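Local coordinates for RNA-binding protein RMD9, mitochondrial (Saccharomyces cerevisiae S288C, PDB 7A9X) that binds a dodecameric RNA motif in the 3'-UTRs of yeast mitochondrial mRNAs and takes part in the processing or stability of these messages, at residues K398-R410 with Y427-I441. Sequence-based numbering, arbitrary orientation.
Sequences KIDEPFFNVMLTR and YTLYHIPRTIISYRI. With nucleotides of chain B.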
loop_
_atom_site.group_PDB
_atom_site.type_symbol
_atom_site.label_atom_id
_atom_site.label_comp_id
_atom_site.label_asym_id
_atom_site.label_seq_id
_atom_site.Cartn_x
_atom_site.Cartn_y
_atom_site.Cartn_z
ATOM N N LYS A 398 -17.079 6.681 14.974
ATOM C CA LYS A 398 -17.319 5.302 15.371
ATOM C C LYS A 398 -16.079 4.470 15.080
ATOM O O LYS A 398 -15.439 4.627 14.038
ATOM C CB LYS A 398 -18.530 4.729 14.632
ATOM C CG LYS A 398 -19.871 5.254 15.119
ATOM C CD LYS A 398 -21.027 4.580 14.394
ATOM C CE LYS A 398 -22.368 5.086 14.901
ATOM N NZ LYS A 398 -23.513 4.401 14.238
ATOM N N ILE A 399 -15.731 3.588 16.016
ATOM C CA ILE A 399 -14.496 2.826 15.887
ATOM C C ILE A 399 -14.642 1.800 14.773
ATOM O O ILE A 399 -15.653 1.091 14.682
ATOM C CB ILE A 399 -14.125 2.162 17.220
ATOM C CG1 ILE A 399 -13.915 3.225 18.300
ATOM C CG2 ILE A 399 -12.866 1.327 17.063
ATOM C CD1 ILE A 399 -13.464 2.666 19.629
ATOM N N ASP A 400 -13.642 1.738 13.905
ATOM C CA ASP A 400 -13.561 0.723 12.869
ATOM C C ASP A 400 -12.775 -0.478 13.381
ATOM O O ASP A 400 -12.010 -0.387 14.344
ATOM C CB ASP A 400 -12.897 1.293 11.619
ATOM C CG ASP A 400 -11.695 2.157 11.948
ATOM O OD1 ASP A 400 -11.883 3.234 12.552
ATOM O OD2 ASP A 400 -10.560 1.748 11.631
ATOM N N GLU A 401 -12.968 -1.613 12.720
ATOM C CA GLU A 401 -12.316 -2.837 13.167
ATOM C C GLU A 401 -10.795 -2.795 13.036
ATOM O O GLU A 401 -10.102 -3.279 13.941
ATOM C CB GLU A 401 -12.864 -4.050 12.415
ATOM C CG GLU A 401 -12.685 -5.342 13.187
ATOM C CD GLU A 401 -12.672 -6.562 12.299
ATOM O OE1 GLU A 401 -12.053 -6.504 11.214
ATOM O OE2 GLU A 401 -13.285 -7.578 12.691
ATOM N N PRO A 402 -10.224 -2.262 11.945
ATOM C CA PRO A 402 -8.754 -2.218 11.864
ATOM C C PRO A 402 -8.101 -1.460 13.008
ATOM O O PRO A 402 -6.964 -1.780 13.374
ATOM C CB PRO A 402 -8.501 -1.536 10.513
ATOM C CG PRO A 402 -9.681 -1.900 9.700
ATOM C CD PRO A 402 -10.834 -1.856 10.663
ATOM N N PHE A 403 -8.789 -0.473 13.588
ATOM C CA PHE A 403 -8.248 0.241 14.741
ATOM C C PHE A 403 -7.879 -0.727 15.861
ATOM O O PHE A 403 -6.765 -0.679 16.396
ATOM C CB PHE A 403 -9.257 1.279 15.234
ATOM C CG PHE A 403 -8.843 1.982 16.500
ATOM C CD1 PHE A 403 -7.927 3.023 16.464
ATOM C CD2 PHE A 403 -9.378 1.610 17.725
ATOM C CE1 PHE A 403 -7.546 3.674 17.624
ATOM C CE2 PHE A 403 -9.003 2.257 18.889
ATOM C CZ PHE A 403 -8.087 3.290 18.840
ATOM N N PHE A 404 -8.801 -1.619 16.225
ATOM C CA PHE A 404 -8.518 -2.606 17.258
ATOM C C PHE A 404 -7.703 -3.785 16.737
ATOM O O PHE A 404 -6.985 -4.416 17.521
ATOM C CB PHE A 404 -9.823 -3.104 17.884
ATOM C CG PHE A 404 -10.358 -2.206 18.969
ATOM C CD1 PHE A 404 -9.620 -1.978 20.123
ATOM C CD2 PHE A 404 -11.601 -1.603 18.844
ATOM C CE1 PHE A 404 -10.107 -1.157 21.131
ATOM C CE2 PHE A 404 -12.096 -0.781 19.847
ATOM C CZ PHE A 404 -11.346 -0.558 20.992
ATOM N N ASN A 405 -7.788 -4.090 15.439
ATOM C CA ASN A 405 -6.980 -5.171 14.880
ATOM C C ASN A 405 -5.492 -4.845 14.954
ATOM O O ASN A 405 -4.687 -5.689 15.370
ATOM C CB ASN A 405 -7.395 -5.453 13.433
ATOM C CG ASN A 405 -8.804 -6.020 13.326
ATOM O OD1 ASN A 405 -9.353 -6.543 14.297
ATOM N ND2 ASN A 405 -9.392 -5.920 12.139
ATOM N N VAL A 406 -5.109 -3.628 14.557
ATOM C CA VAL A 406 -3.711 -3.213 14.654
ATOM C C VAL A 406 -3.259 -3.203 16.108
ATOM O O VAL A 406 -2.176 -3.699 16.442
ATOM C CB VAL A 406 -3.512 -1.834 13.998
ATOM C CG1 VAL A 406 -2.084 -1.360 14.196
ATOM C CG2 VAL A 406 -3.857 -1.890 12.524
ATOM N N MET A 407 -4.083 -2.637 16.992
ATOM C CA MET A 407 -3.745 -2.593 18.412
ATOM C C MET A 407 -3.498 -3.991 18.965
ATOM O O MET A 407 -2.491 -4.229 19.641
ATOM C CB MET A 407 -4.866 -1.897 19.187
ATOM C CG MET A 407 -4.547 -1.611 20.644
ATOM S SD MET A 407 -5.989 -1.049 21.568
ATOM C CE MET A 407 -6.529 0.338 20.574
ATOM N N LEU A 408 -4.402 -4.931 18.676
ATOM C CA LEU A 408 -4.262 -6.289 19.192
ATOM C C LEU A 408 -3.042 -6.988 18.604
ATOM O O LEU A 408 -2.326 -7.699 19.320
ATOM C CB LEU A 408 -5.529 -7.091 18.901
ATOM C CG LEU A 408 -5.529 -8.547 19.366
ATOM C CD1 LEU A 408 -5.301 -8.632 20.867
ATOM C CD2 LEU A 408 -6.829 -9.228 18.983
ATOM N N THR A 409 -2.794 -6.807 17.305
ATOM C CA THR A 409 -1.641 -7.440 16.671
ATOM C C THR A 409 -0.342 -7.006 17.337
ATOM O O THR A 409 0.459 -7.840 17.776
ATOM C CB THR A 409 -1.606 -7.095 15.180
ATOM O OG1 THR A 409 -2.838 -7.483 14.557
ATOM C CG2 THR A 409 -0.446 -7.805 14.501
ATOM N N ARG A 410 -0.123 -5.694 17.427
ATOM C CA ARG A 410 1.108 -5.170 18.001
ATOM C C ARG A 410 1.207 -5.406 19.504
ATOM O O ARG A 410 2.318 -5.393 20.043
ATOM C CB ARG A 410 1.223 -3.677 17.695
ATOM C CG ARG A 410 1.130 -3.338 16.213
ATOM C CD ARG A 410 2.340 -3.853 15.440
ATOM N NE ARG A 410 2.272 -3.507 14.022
ATOM C CZ ARG A 410 1.999 -4.375 13.051
ATOM N NH1 ARG A 410 1.955 -3.969 11.790
ATOM N NH2 ARG A 410 1.777 -5.650 13.340
ATOM N N TYR A 427 -14.732 -5.148 20.856
ATOM C CA TYR A 427 -15.414 -5.327 19.578
ATOM C C TYR A 427 -16.925 -5.265 19.754
ATOM O O TYR A 427 -17.625 -4.620 18.965
ATOM C CB TYR A 427 -15.015 -6.660 18.941
ATOM C CG TYR A 427 -13.614 -6.704 18.377
ATOM C CD1 TYR A 427 -13.253 -5.903 17.304
ATOM C CD2 TYR A 427 -12.656 -7.561 18.907
ATOM C CE1 TYR A 427 -11.972 -5.942 16.780
ATOM C CE2 TYR A 427 -11.374 -7.609 18.392
ATOM C CZ TYR A 427 -11.037 -6.799 17.329
ATOM O OH TYR A 427 -9.760 -6.848 16.816
ATOM N N THR A 428 -17.444 -5.930 20.789
ATOM C CA THR A 428 -18.877 -5.923 21.046
ATOM C C THR A 428 -19.322 -4.641 21.740
ATOM O O THR A 428 -20.434 -4.161 21.489
ATOM C CB THR A 428 -19.258 -7.141 21.893
ATOM O OG1 THR A 428 -18.683 -8.320 21.318
ATOM C CG2 THR A 428 -20.772 -7.306 21.942
ATOM N N LEU A 429 -18.472 -4.073 22.600
ATOM C CA LEU A 429 -18.853 -2.877 23.345
ATOM C C LEU A 429 -19.105 -1.700 22.411
ATOM O O LEU A 429 -20.105 -0.988 22.548
ATOM C CB LEU A 429 -17.772 -2.529 24.371
ATOM C CG LEU A 429 -18.095 -2.834 25.834
ATOM C CD1 LEU A 429 -18.359 -4.319 26.026
ATOM C CD2 LEU A 429 -16.966 -2.357 26.733
ATOM N N TYR A 430 -18.207 -1.479 21.456
ATOM C CA TYR A 430 -18.335 -0.378 20.514
ATOM C C TYR A 430 -19.104 -0.761 19.255
ATOM O O TYR A 430 -19.162 0.040 18.316
ATOM C CB TYR A 430 -16.949 0.164 20.155
ATOM C CG TYR A 430 -16.257 0.831 21.322
ATOM C CD1 TYR A 430 -16.447 2.182 21.585
ATOM C CD2 TYR A 430 -15.428 0.107 22.171
ATOM C CE1 TYR A 430 -15.825 2.796 22.656
ATOM C CE2 TYR A 430 -14.801 0.713 23.244
ATOM C CZ TYR A 430 -15.004 2.056 23.481
ATOM O OH TYR A 430 -14.385 2.666 24.548
ATOM N N HIS A 431 -19.699 -1.954 19.225
ATOM C CA HIS A 431 -20.538 -2.423 18.120
ATOM C C HIS A 431 -19.812 -2.283 16.780
ATOM O O HIS A 431 -20.217 -1.541 15.885
ATOM C CB HIS A 431 -21.875 -1.679 18.106
ATOM C CG HIS A 431 -22.612 -1.743 19.407
ATOM N ND1 HIS A 431 -22.651 -0.686 20.291
ATOM C CD2 HIS A 431 -23.332 -2.737 19.979
ATOM C CE1 HIS A 431 -23.369 -1.024 21.348
ATOM N NE2 HIS A 431 -23.793 -2.263 21.183
ATOM N N ILE A 432 -18.720 -3.032 16.672
ATOM C CA ILE A 432 -17.840 -2.956 15.510
ATOM C C ILE A 432 -18.333 -3.893 14.415
ATOM O O ILE A 432 -18.575 -5.080 14.682
ATOM C CB ILE A 432 -16.391 -3.294 15.889
ATOM C CG1 ILE A 432 -15.965 -2.521 17.137
ATOM C CG2 ILE A 432 -15.466 -2.978 14.736
ATOM C CD1 ILE A 432 -15.941 -1.038 16.937
ATOM N N PRO A 433 -18.501 -3.412 13.181
ATOM C CA PRO A 433 -18.719 -4.334 12.056
ATOM C C PRO A 433 -17.547 -5.290 11.911
ATOM O O PRO A 433 -16.426 -4.864 11.611
ATOM C CB PRO A 433 -18.848 -3.396 10.849
ATOM C CG PRO A 433 -19.257 -2.076 11.433
ATOM C CD PRO A 433 -18.582 -2.001 12.771
ATOM N N ARG A 434 -17.790 -6.579 12.127
ATOM C CA ARG A 434 -16.705 -7.544 12.229
ATOM C C ARG A 434 -16.314 -8.092 10.862
ATOM O O ARG A 434 -17.164 -8.313 9.996
ATOM C CB ARG A 434 -17.110 -8.692 13.156
ATOM C CG ARG A 434 -17.499 -8.249 14.559
ATOM C CD ARG A 434 -16.324 -7.602 15.280
ATOM N NE ARG A 434 -15.198 -8.521 15.416
ATOM C CZ ARG A 434 -15.060 -9.392 16.411
ATOM N NH1 ARG A 434 -14.003 -10.193 16.453
ATOM N NH2 ARG A 434 -15.981 -9.467 17.363
ATOM N N THR A 435 -15.013 -8.292 10.672
ATOM C CA THR A 435 -14.460 -9.017 9.536
ATOM C C THR A 435 -13.717 -10.245 10.050
ATOM O O THR A 435 -13.573 -10.451 11.258
ATOM C CB THR A 435 -13.515 -8.141 8.707
ATOM O OG1 THR A 435 -12.265 -8.003 9.395
ATOM C CG2 THR A 435 -14.116 -6.769 8.472
ATOM N N ILE A 436 -13.235 -11.067 9.115
ATOM C CA ILE A 436 -12.465 -12.244 9.494
ATOM C C ILE A 436 -11.080 -11.903 10.020
ATOM O O ILE A 436 -10.421 -12.774 10.598
ATOM C CB ILE A 436 -12.332 -13.218 8.307
ATOM C CG1 ILE A 436 -11.498 -12.594 7.188
ATOM C CG2 ILE A 436 -13.707 -13.613 7.788
ATOM C CD1 ILE A 436 -11.274 -13.524 6.011
ATOM N N ILE A 437 -10.622 -10.661 9.838
ATOM C CA ILE A 437 -9.287 -10.281 10.294
ATOM C C ILE A 437 -9.181 -10.401 11.810
ATOM O O ILE A 437 -8.200 -10.942 12.335
ATOM C CB ILE A 437 -8.938 -8.856 9.825
ATOM C CG1 ILE A 437 -9.225 -8.684 8.331
ATOM C CG2 ILE A 437 -7.483 -8.535 10.145
ATOM C CD1 ILE A 437 -8.402 -9.570 7.436
ATOM N N SER A 438 -10.183 -9.895 12.534
ATOM C CA SER A 438 -10.150 -9.938 13.993
ATOM C C SER A 438 -10.076 -11.373 14.500
ATOM O O SER A 438 -9.253 -11.698 15.364
ATOM C CB SER A 438 -11.379 -9.231 14.562
ATOM O OG SER A 438 -12.572 -9.831 14.081
ATOM N N TYR A 439 -10.932 -12.248 13.968
ATOM C CA TYR A 439 -10.934 -13.637 14.411
ATOM C C TYR A 439 -9.615 -14.326 14.088
ATOM O O TYR A 439 -9.173 -15.198 14.846
ATOM C CB TYR A 439 -12.111 -14.383 13.781
ATOM C CG TYR A 439 -13.462 -13.789 14.130
ATOM C CD1 TYR A 439 -14.001 -12.750 13.380
ATOM C CD2 TYR A 439 -14.195 -14.263 15.212
ATOM C CE1 TYR A 439 -15.232 -12.199 13.696
ATOM C CE2 TYR A 439 -15.429 -13.719 15.535
ATOM C CZ TYR A 439 -15.942 -12.687 14.772
ATOM O OH TYR A 439 -17.166 -12.142 15.085
ATOM N N ARG A 440 -8.968 -13.945 12.984
ATOM C CA ARG A 440 -7.634 -14.463 12.701
ATOM C C ARG A 440 -6.628 -13.990 13.743
ATOM O O ARG A 440 -5.821 -14.784 14.239
ATOM C CB ARG A 440 -7.189 -14.041 11.300
ATOM C CG ARG A 440 -7.825 -14.836 10.176
ATOM C CD ARG A 440 -7.467 -14.262 8.818
ATOM N NE ARG A 440 -8.020 -15.065 7.732
ATOM C CZ ARG A 440 -7.993 -14.711 6.451
ATOM N NH1 ARG A 440 -7.442 -13.559 6.090
ATOM N NH2 ARG A 440 -8.521 -15.509 5.533
ATOM N N ILE A 441 -6.668 -12.702 14.092
ATOM C CA ILE A 441 -5.703 -12.157 15.042
ATOM C C ILE A 441 -5.961 -12.697 16.441
ATOM O O ILE A 441 -5.022 -12.986 17.192
ATOM C CB ILE A 441 -5.741 -10.618 15.012
ATOM C CG1 ILE A 441 -5.395 -10.109 13.611
ATOM C CG2 ILE A 441 -4.778 -10.043 16.038
ATOM C CD1 ILE A 441 -5.714 -8.652 13.403
ATOM P P U B 10 -0.802 -3.964 6.349
ATOM O OP1 U B 10 0.609 -4.253 6.715
ATOM O OP2 U B 10 -1.441 -4.733 5.250
ATOM O "O5'" U B 10 -1.690 -4.136 7.662
ATOM C "C5'" U B 10 -1.216 -3.715 8.935
ATOM C "C4'" U B 10 -2.164 -4.135 10.029
ATOM O "O4'" U B 10 -3.476 -3.588 9.753
ATOM C "C3'" U B 10 -2.390 -5.636 10.160
ATOM O "O3'" U B 10 -1.414 -6.255 10.982
ATOM C "C2'" U B 10 -3.802 -5.734 10.732
ATOM O "O2'" U B 10 -3.787 -5.610 12.146
ATOM C "C1'" U B 10 -4.481 -4.499 10.135
ATOM N N1 U B 10 -5.310 -4.811 8.948
ATOM C C2 U B 10 -6.670 -4.966 9.141
ATOM O O2 U B 10 -7.198 -4.864 10.234
ATOM N N3 U B 10 -7.388 -5.242 8.004
ATOM C C4 U B 10 -6.893 -5.373 6.723
ATOM O O4 U B 10 -7.668 -5.625 5.800
ATOM C C5 U B 10 -5.477 -5.197 6.605
ATOM C C6 U B 10 -4.754 -4.926 7.694
ATOM P P U B 11 -0.401 -7.342 10.371
ATOM O OP1 U B 11 0.695 -7.559 11.353
ATOM O OP2 U B 11 -0.062 -6.926 8.986
ATOM O "O5'" U B 11 -1.270 -8.676 10.288
ATOM C "C5'" U B 11 -1.707 -9.340 11.462
ATOM C "C4'" U B 11 -2.646 -10.472 11.137
ATOM O "O4'" U B 11 -3.894 -9.943 10.617
ATOM C "C3'" U B 11 -2.182 -11.438 10.059
ATOM O "O3'" U B 11 -1.258 -12.400 10.532
ATOM C "C2'" U B 11 -3.493 -12.035 9.566
ATOM O "O2'" U B 11 -3.974 -13.015 10.474
ATOM C "C1'" U B 11 -4.417 -10.820 9.639
ATOM N N1 U B 11 -4.484 -10.097 8.351
ATOM C C2 U B 11 -5.239 -10.649 7.331
ATOM O O2 U B 11 -5.851 -11.698 7.443
ATOM N N3 U B 11 -5.255 -9.918 6.169
ATOM C C4 U B 11 -4.605 -8.723 5.931
ATOM O O4 U B 11 -4.710 -8.184 4.829
ATOM C C5 U B 11 -3.845 -8.222 7.034
ATOM C C6 U B 11 -3.812 -8.911 8.177
#
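Glu-401 OE2 is met by three groups of the turn before and into helix 436-445: Thr-435 N, Ser-438 OG and Arg-434 NE. Thr-435 N donates to Glu-401 OE2 at 2.8 Å, nearly straight at 169° but from above the carboxylate plane. Ser-438 OG lies 2.7 Å from the same OE2. Arg-434 NE adds a weak, long salt bridge to OE2. The other oxygen, OE1, accepts from Asn-405 ND2. Thr-435, the N-cap residue, also brings OG1 to OE1, at a distance too short to be trusted in detail. Glu-401 CG stands anti to the backbone N (chi1 -156°), and the chain runs on extended to reach these groups. The helix start and the arginine probably stabilise the negative charge.

Arg-434 lies flat between two tyrosines, Tyr-427 on one face and Tyr-439 on the other. Its NE and NH1 both hold Ser-438 OG in the guanidinium plane.

Asn-405 is a knob among Tyr-427, Ile-437, Ser-438 and Ile-441. Tyr-427 OH donates to Asn-405 OD1 at 2.6 Å, in the carbonyl plane. Asn-405 ND2 bonds both Glu-401 OE1 at 2.9 Å and U10 O2 of chain B at 3.1 Å. Both ends of the amide are held, which probably sets it to meet the uracil, consistent with the base-recognising positions of PPR proteins.

Apolar contacts flank the polar centre. Phe-404 points its edge at the face of Tyr-427, with planes 66° apart. Just before helix 401-410, Ile-399 CD1 sits over one face of Tyr-430, a CH-pi contact 3.7 Å from the ring centroid. Leu-408 CD2 meets Ile-441 CG2 at 3.7 Å.

Helices 401-410 and 436-441 run nearly parallel beside the RNA. Helix 417-429 packs on Phe-404 and Leu-408, helix 379-396 on Ile-399 and Tyr-430, and helix 357-374 on Phe-403 and Met-407.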